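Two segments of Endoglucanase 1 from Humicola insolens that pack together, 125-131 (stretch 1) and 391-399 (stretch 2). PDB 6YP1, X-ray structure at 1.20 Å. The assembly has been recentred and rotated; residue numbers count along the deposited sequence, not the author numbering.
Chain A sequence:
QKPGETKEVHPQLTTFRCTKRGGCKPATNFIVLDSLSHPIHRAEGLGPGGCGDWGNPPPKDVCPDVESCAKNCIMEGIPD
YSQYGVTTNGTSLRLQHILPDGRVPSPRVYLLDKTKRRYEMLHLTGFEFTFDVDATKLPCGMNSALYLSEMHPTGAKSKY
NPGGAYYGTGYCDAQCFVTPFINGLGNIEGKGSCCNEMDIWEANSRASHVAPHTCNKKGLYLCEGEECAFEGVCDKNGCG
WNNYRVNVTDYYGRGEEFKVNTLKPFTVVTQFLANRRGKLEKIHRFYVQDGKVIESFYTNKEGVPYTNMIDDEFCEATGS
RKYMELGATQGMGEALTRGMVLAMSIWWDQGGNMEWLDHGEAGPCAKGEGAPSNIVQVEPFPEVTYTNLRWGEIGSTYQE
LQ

Stretch 1 (125-131) TGFEFTF
Stretch 2, residues 391-399: WGEIGSTYQ

Glu-128 and Phe-129 pair antiparallel with Gly-392 and Trp-391. Glu-128 and Gly-392 form the hydrogen-bonded pair, CA atoms 5.6 Å apart: Glu-128 N donates to Gly-392 O (2.9 Å, 162°) and Gly-392 N to Glu-128 O (3.0 Å, 160°). Phe-129 and Trp-391 form the adjacent non-hydrogen-bonded pair, CA to CA 4.3 Å, and Trp-391 CA lies 3.2 Å from Glu-128 O in a CA-H...O contact. Strand phi/psi values are -132/150 at Glu-128, -124/134 at Phe-129 and -151/157 at Trp-391; Gly-392, at 155/-145, adopts angles that call for glycine.

Beyond the ladder, Glu-393 to Ser-396 make a type II turn, with Ile-394 at -53/129 and Gly-395 at 83/5. Ser-396 N to Glu-393 O (3.0 Å) closes it, and Ser-396 OG also donates to Glu-393 O (2.7 Å).

The polar centre is the Glu-128 carboxylate, carried by chi1 76° (p), chi2 -169° (t) and chi3 27° to the turn and the residue after it. Glu-128 OE1 accepts from Gly-395 N (2.8 Å, 171°), while Glu-128 OE2 accepts from Thr-397 N (3.1 Å, 154°) and Thr-397 OG1 (2.6 Å). Donors thus converge on a negatively charged group that is buried. Thr-130 OG1 (chi1 m) donates to Thr-397 OG1 (chi1 p) at 2.7 Å, so the Thr-397 hydroxyl relays a chain of hydrogen bonds ending at Glu-128.

On the other face of the sheet, Phe-129 (chi1 t, chi2 -81°) meets Trp-391 (chi1 p, chi2 100°). Their planes lie 15° apart, but the centroids of the Phe-129 ring and the Trp-391 six-membered ring are 5.7 Å apart and the rings barely overlap; Phe-129 CE2 approaches Trp-391 CE3 to 3.6 Å.

At the margin of the contact, Phe-127 (chi1 m) turns its ring edge to Gly-392 O, with Phe-127 CB 3.3 Å from Gly-392 O, and Ile-394 CD1 reaches 3.6 Å from Phe-127 O.

One water bridges the backbones, its O donating to Gly-126 O (2.8 Å) and accepting from Ile-394 N (2.9 Å).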

# COMPACT_ATOMS: atom_id res chain seq x y z
N THR A 125 -14.73 -4.79 -5.72
CA THR A 125 -15.92 -4.00 -6.14
C THR A 125 -17.15 -4.75 -5.69
O THR A 125 -17.36 -5.90 -6.09
CB THR A 125 -15.88 -3.78 -7.65
OG1 THR A 125 -14.70 -3.09 -7.92
CG2 THR A 125 -17.10 -3.01 -8.10
N GLY A 126 -18.01 -4.10 -4.91
CA GLY A 126 -19.20 -4.71 -4.35
C GLY A 126 -18.99 -5.42 -3.03
O GLY A 126 -19.94 -6.08 -2.56
N PHE A 127 -17.82 -5.26 -2.42
CA PHE A 127 -17.42 -5.96 -1.19
C PHE A 127 -16.78 -4.96 -0.23
O PHE A 127 -16.68 -3.77 -0.53
CB PHE A 127 -16.51 -7.14 -1.53
CG PHE A 127 -17.19 -8.16 -2.39
CD1 PHE A 127 -18.06 -9.09 -1.86
CD2 PHE A 127 -17.00 -8.18 -3.78
CE1 PHE A 127 -18.77 -9.95 -2.66
CE2 PHE A 127 -17.67 -9.09 -4.57
CZ PHE A 127 -18.53 -10.01 -4.01
N GLU A 128 -16.36 -5.50 0.92
CA GLU A 128 -15.71 -4.65 1.93
C GLU A 128 -14.43 -5.32 2.40
O GLU A 128 -14.32 -6.56 2.43
CB GLU A 128 -16.57 -4.18 3.03
CG GLU A 128 -16.90 -5.16 4.05
CD GLU A 128 -18.01 -4.79 5.11
OE1 GLU A 128 -18.91 -3.98 4.75
OE2 GLU A 128 -18.07 -5.49 6.16
N PHE A 129 -13.47 -4.48 2.77
CA PHE A 129 -12.18 -4.90 3.32
C PHE A 129 -12.04 -4.22 4.66
O PHE A 129 -12.23 -2.99 4.72
CB PHE A 129 -11.03 -4.50 2.40
CG PHE A 129 -9.67 -4.98 2.87
CD1 PHE A 129 -8.97 -4.27 3.84
CD2 PHE A 129 -9.13 -6.15 2.36
CE1 PHE A 129 -7.76 -4.75 4.32
CE2 PHE A 129 -7.94 -6.61 2.84
CZ PHE A 129 -7.26 -5.92 3.81
N THR A 130 -11.63 -4.96 5.67
CA THR A 130 -11.55 -4.46 7.05
C THR A 130 -10.27 -4.96 7.70
O THR A 130 -9.82 -6.08 7.44
CB THR A 130 -12.81 -4.91 7.80
OG1 THR A 130 -13.91 -4.28 7.16
CG2 THR A 130 -12.80 -4.58 9.28
N PHE A 131 -9.74 -4.13 8.60
CA PHE A 131 -8.59 -4.56 9.40
C PHE A 131 -8.63 -3.81 10.72
O PHE A 131 -9.24 -2.74 10.82
CB PHE A 131 -7.28 -4.32 8.67
CG PHE A 131 -6.97 -2.90 8.31
CD1 PHE A 131 -7.57 -2.28 7.22
CD2 PHE A 131 -6.09 -2.14 9.09
CE1 PHE A 131 -7.28 -0.96 6.92
CE2 PHE A 131 -5.83 -0.83 8.78
CZ PHE A 131 -6.43 -0.27 7.71
N TRP A 391 -12.10 -9.76 4.59
CA TRP A 391 -12.84 -9.16 3.49
C TRP A 391 -13.99 -10.06 3.11
O TRP A 391 -13.95 -11.27 3.32
CB TRP A 391 -11.94 -8.79 2.32
CG TRP A 391 -11.16 -9.88 1.71
CD1 TRP A 391 -11.47 -10.56 0.59
CD2 TRP A 391 -9.86 -10.37 2.10
NE1 TRP A 391 -10.48 -11.46 0.28
CE2 TRP A 391 -9.47 -11.34 1.18
CE3 TRP A 391 -8.98 -10.03 3.14
CZ2 TRP A 391 -8.23 -11.96 1.26
CZ3 TRP A 391 -7.76 -10.67 3.20
CH2 TRP A 391 -7.38 -11.60 2.25
N GLY A 392 -15.00 -9.46 2.49
CA GLY A 392 -16.16 -10.22 2.04
C GLY A 392 -17.37 -9.33 1.93
O GLY A 392 -17.31 -8.17 1.53
N GLU A 393 -18.51 -9.93 2.25
CA GLU A 393 -19.80 -9.31 1.99
C GLU A 393 -19.97 -8.01 2.77
O GLU A 393 -19.56 -7.90 3.93
CB GLU A 393 -20.88 -10.32 2.33
CG GLU A 393 -20.89 -11.41 1.36
CD GLU A 393 -22.05 -12.40 1.70
OE1 GLU A 393 -22.93 -12.18 2.78
OE2 GLU A 393 -22.22 -13.30 0.75
N ILE A 394 -20.62 -7.04 2.12
CA ILE A 394 -20.97 -5.77 2.79
C ILE A 394 -21.72 -6.04 4.07
O ILE A 394 -22.68 -6.82 4.07
CB ILE A 394 -21.76 -4.90 1.83
CG1 ILE A 394 -21.02 -4.51 0.61
CG2 ILE A 394 -22.34 -3.70 2.55
CD1 ILE A 394 -19.97 -3.70 0.82
N GLY A 395 -21.27 -5.43 5.16
CA GLY A 395 -21.90 -5.58 6.46
C GLY A 395 -21.48 -6.81 7.21
O GLY A 395 -22.04 -7.01 8.28
N SER A 396 -20.53 -7.63 6.74
CA SER A 396 -20.23 -8.89 7.39
C SER A 396 -18.93 -8.91 8.15
O SER A 396 -18.67 -9.89 8.83
CB SER A 396 -20.16 -10.03 6.37
OG SER A 396 -19.03 -9.97 5.54
N THR A 397 -18.08 -7.90 8.04
CA THR A 397 -16.73 -7.97 8.62
C THR A 397 -16.62 -7.39 10.01
O THR A 397 -15.55 -7.44 10.60
CB THR A 397 -15.73 -7.28 7.71
OG1 THR A 397 -16.00 -5.89 7.63
CG2 THR A 397 -15.63 -7.92 6.34
N TYR A 398 -17.68 -6.81 10.54
CA TYR A 398 -17.63 -6.13 11.85
C TYR A 398 -18.89 -6.44 12.63
O TYR A 398 -19.81 -6.81 12.02
CB TYR A 398 -17.43 -4.64 11.65
CG TYR A 398 -18.52 -3.96 10.87
CD1 TYR A 398 -18.50 -4.03 9.50
CD2 TYR A 398 -19.61 -3.38 11.47
CE1 TYR A 398 -19.53 -3.51 8.75
CE2 TYR A 398 -20.64 -2.88 10.74
CZ TYR A 398 -20.64 -2.99 9.38
OH TYR A 398 -21.66 -2.51 8.61
N GLN A 399 -18.87 -6.19 13.85
CA GLN A 399 -19.80 -6.70 14.91
C GLN A 399 -19.68 -5.66 16.06
O GLN A 399 -18.59 -5.21 16.32
CB GLN A 399 -19.72 -8.20 15.55
O HOH W 1 -21.26 -7.62 -0.68